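Local atomic coordinates of D-glucosaminate-6-phosphate ammonia lyase (Salmonella typhimurium, PDB entry 7LCE), a protein that is a pyridoxal-phosphate-dependent enzyme of the aminotransferase-like superfamily, with its cofactor covalently bound. Residues Glu319-Gly324 with Val357-Glu362. Numbering follows the deposited sequence.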
ATOM      1  N   GLU A 319      40.109  38.823 -23.842  1.00 69.11           N
ATOM      2  CA  GLU A 319      38.730  38.433 -24.114  1.00 63.91           C
ATOM      3  C   GLU A 319      37.774  39.085 -23.126  1.00 73.59           C
ATOM      4  O   GLU A 319      36.663  39.482 -23.495  1.00 80.66           O
ATOM      5  CB  GLU A 319      38.595  36.910 -24.074  1.00 69.39           C
ATOM      6  CG  GLU A 319      37.363  36.373 -24.795  1.00 71.23           C
ATOM      7  CD  GLU A 319      36.110  36.399 -23.940  1.00 89.68           C
ATOM      8  OE1 GLU A 319      36.232  36.459 -22.697  1.00 82.79           O
ATOM      9  OE2 GLU A 319      35.000  36.361 -24.514  1.00 97.64           O
ATOM     10  N   ALA A 320      38.189  39.198 -21.860  1.00 74.10           N
ATOM     11  CA  ALA A 320      37.335  39.823 -20.854  1.00 71.44           C
ATOM     12  C   ALA A 320      37.104  41.298 -21.158  1.00 71.10           C
ATOM     13  O   ALA A 320      35.983  41.799 -21.014  1.00 77.95           O
ATOM     14  CB  ALA A 320      37.948  39.649 -19.466  1.00 61.75           C
ATOM     15  N   GLN A 321      38.150  42.014 -21.575  1.00 63.41           N
ATOM     16  CA  GLN A 321      37.982  43.423 -21.910  1.00 80.38           C
ATOM     17  C   GLN A 321      37.184  43.622 -23.193  1.00 79.97           C
ATOM     18  O   GLN A 321      36.606  44.696 -23.390  1.00 84.41           O
ATOM     19  CB  GLN A 321      39.342  44.111 -22.012  1.00 75.81           C
ATOM     20  CG  GLN A 321      40.063  44.211 -20.675  1.00 66.85           C
ATOM     21  CD  GLN A 321      41.281  45.106 -20.732  1.00 80.00           C
ATOM     22  OE1 GLN A 321      41.430  45.915 -21.647  1.00102.26           O
ATOM     23  NE2 GLN A 321      42.155  44.976 -19.741  1.00 81.86           N
ATOM     24  N   LEU A 322      37.149  42.620 -24.075  1.00 74.85           N
ATOM     25  CA  LEU A 322      36.273  42.701 -25.238  1.00 67.03           C
ATOM     26  C   LEU A 322      34.805  42.663 -24.829  1.00 76.71           C
ATOM     27  O   LEU A 322      33.992  43.439 -25.343  1.00 87.93           O
ATOM     28  CB  LEU A 322      36.589  41.569 -26.212  1.00 68.47           C
ATOM     29  CG  LEU A 322      37.886  41.733 -26.999  1.00 61.07           C
ATOM     30  CD1 LEU A 322      38.215  40.453 -27.745  1.00 59.78           C
ATOM     31  CD2 LEU A 322      37.760  42.900 -27.962  1.00 56.25           C
ATOM     32  N   ARG A 323      34.448  41.769 -23.903  1.00 72.27           N
ATOM     33  CA  ARG A 323      33.062  41.690 -23.450  1.00 68.07           C
ATOM     34  C   ARG A 323      32.700  42.859 -22.542  1.00 74.12           C
ATOM     35  O   ARG A 323      31.618  43.441 -22.673  1.00 94.14           O
ATOM     36  CB  ARG A 323      32.818  40.373 -22.718  1.00 57.71           C
ATOM     37  CG  ARG A 323      32.955  39.133 -23.573  1.00 84.59           C
ATOM     38  CD  ARG A 323      32.731  37.892 -22.731  1.00 58.22           C
ATOM     39  NE  ARG A 323      33.668  37.838 -21.616  1.00 76.21           N
ATOM     40  CZ  ARG A 323      33.656  36.909 -20.670  1.00 89.22           C
ATOM     41  NH1 ARG A 323      32.766  35.930 -20.673  1.00120.06           N
ATOM     42  NH2 ARG A 323      34.560  36.964 -19.695  1.00 92.40           N
ATOM     43  N   GLY A 324      33.587  43.206 -21.607  1.00 71.24           N
ATOM     44  CA  GLY A 324      33.272  44.215 -20.610  1.00 66.97           C
ATOM     45  C   GLY A 324      33.219  45.635 -21.134  1.00 71.97           C
ATOM     46  O   GLY A 324      32.648  46.505 -20.468  1.00101.94           O
ATOM     47  N   VAL A 357      38.519  45.620 -34.283  1.00 70.19           N
ATOM     48  CA  VAL A 357      39.925  45.999 -34.380  1.00 70.02           C
ATOM     49  C   VAL A 357      40.190  47.265 -33.576  1.00 72.17           C
ATOM     50  O   VAL A 357      41.238  47.401 -32.932  1.00 75.53           O
ATOM     51  CB  VAL A 357      40.332  46.169 -35.855  1.00 54.89           C
ATOM     52  CG1 VAL A 357      41.826  46.403 -35.964  1.00 62.64           C
ATOM     53  CG2 VAL A 357      39.924  44.949 -36.663  1.00 62.27           C
ATOM     54  N   ALA A 358      39.244  48.207 -33.594  1.00 75.64           N
ATOM     55  CA  ALA A 358      39.413  49.437 -32.828  1.00 68.63           C
ATOM     56  C   ALA A 358      39.452  49.155 -31.331  1.00 77.30           C
ATOM     57  O   ALA A 358      40.284  49.718 -30.609  1.00 79.65           O
ATOM     58  CB  ALA A 358      38.292  50.421 -33.161  1.00 59.22           C
ATOM     59  N   ARG A 359      38.560  48.289 -30.843  1.00 72.82           N
ATOM     60  CA  ARG A 359      38.586  47.945 -29.426  1.00 73.00           C
ATOM     61  C   ARG A 359      39.867  47.200 -29.073  1.00 77.90           C
ATOM     62  O   ARG A 359      40.440  47.411 -27.999  1.00 85.63           O
ATOM     63  CB  ARG A 359      37.365  47.103 -29.060  1.00 67.09           C
ATOM     64  CG  ARG A 359      37.314  46.690 -27.596  1.00 75.96           C
ATOM     65  CD  ARG A 359      36.928  47.872 -26.716  1.00 79.42           C
ATOM     66  NE  ARG A 359      36.888  47.528 -25.299  1.00 81.15           N
ATOM     67  CZ  ARG A 359      37.796  47.909 -24.411  1.00 74.50           C
ATOM     68  NH1 ARG A 359      38.818  48.673 -24.754  1.00 79.09           N
ATOM     69  NH2 ARG A 359      37.667  47.523 -23.145  1.00 86.88           N
ATOM     70  N   LEU A 360      40.334  46.329 -29.973  1.00 76.68           N
ATOM     71  CA  LEU A 360      41.604  45.647 -29.748  1.00 68.50           C
ATOM     72  C   LEU A 360      42.750  46.646 -29.707  1.00 79.92           C
ATOM     73  O   LEU A 360      43.671  46.518 -28.892  1.00 84.02           O
ATOM     74  CB  LEU A 360      41.847  44.599 -30.832  1.00 64.38           C
ATOM     75  CG  LEU A 360      41.038  43.305 -30.757  1.00 66.68           C
ATOM     76  CD1 LEU A 360      41.330  42.433 -31.968  1.00 67.44           C
ATOM     77  CD2 LEU A 360      41.343  42.562 -29.467  1.00 64.59           C
ATOM     78  N   ARG A 361      42.707  47.652 -30.581  1.00 77.80           N
ATOM     79  CA  ARG A 361      43.737  48.682 -30.564  1.00 71.29           C
ATOM     80  C   ARG A 361      43.664  49.504 -29.282  1.00 78.58           C
ATOM     81  O   ARG A 361      44.698  49.827 -28.686  1.00 96.52           O
ATOM     82  CB  ARG A 361      43.587  49.584 -31.789  1.00 72.58           C
ATOM     83  CG  ARG A 361      44.793  50.458 -32.076  1.00 88.52           C
ATOM     84  CD  ARG A 361      44.622  51.232 -33.376  1.00106.84           C
ATOM     85  NE  ARG A 361      44.452  50.372 -34.540  1.00101.79           N
ATOM     86  CZ  ARG A 361      43.313  50.241 -35.209  1.00 97.10           C
ATOM     87  NH1 ARG A 361      42.214  50.875 -34.833  1.00 83.66           N
ATOM     88  NH2 ARG A 361      43.277  49.457 -36.284  1.00 89.59           N
ATOM     89  N   GLU A 362      42.448  49.845 -28.840  1.00 87.50           N
ATOM     90  CA  GLU A 362      42.290  50.597 -27.597  1.00 82.87           C
ATOM     91  C   GLU A 362      42.780  49.799 -26.395  1.00 75.02           C
ATOM     92  O   GLU A 362      43.415  50.356 -25.491  1.00 93.34           O
ATOM     93  CB  GLU A 362      40.827  51.001 -27.405  1.00 78.71           C
ATOM     94  CG  GLU A 362      40.586  51.874 -26.180  1.00 69.71           C
ATOM     95  CD  GLU A 362      39.122  52.223 -25.985  1.00 93.88           C
ATOM     96  OE1 GLU A 362      38.257  51.515 -26.544  1.00 83.01           O
ATOM     97  OE2 GLU A 362      38.838  53.214 -25.278  1.00101.52           O
TER
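R359 swings its CG to the far side from its own N (chi1 180°) and then bends at chi2 (74°), reaching from helix 352-365 to the final turns of helix 315-324, its guanidinium arriving beside the main chain of Q321. L322 answers from the other helix: its CG stands beside the backbone N, opposite the carbonyl carbon, and its isobutyl end comes closer to R359 and L360 than its CB direction alone would suggest. R359 NH2 gives a weak hydrogen bond to Q321 O at 3.0 Å, bent to 126° at the hydrogen, and the oxygen lies oblique to the guanidinium plane. Nearer its root the same arginine is apolar: R359 CG rests on L322 CD2 at 3.8 Å, the leucine and the arginine lying alongside and pointing opposite ways. L322 CD2 also meets L360 CD2 at 3.9 Å. The axes of the short helix segments are 10.3 Å apart, a distance spanned by R359 and by the leucine pair. I363, on the same helix as R359, touches L322 and Q321, while I329 of strand 327-331 touches both L322 and R359; L360 also packs on I280 of helix 270-282. On its own helix R359 NH1 forms a salt bridge with E362 OE1 at 3.4 Å. The carboxylate and the helix carbonyl probably steady the orientation of a guanidinium that is charged in any case. Consistent with the smaller C-terminal domain of a fold-type I enzyme, this joint between two helices combines leucine packing with a bent, probably modest polar link.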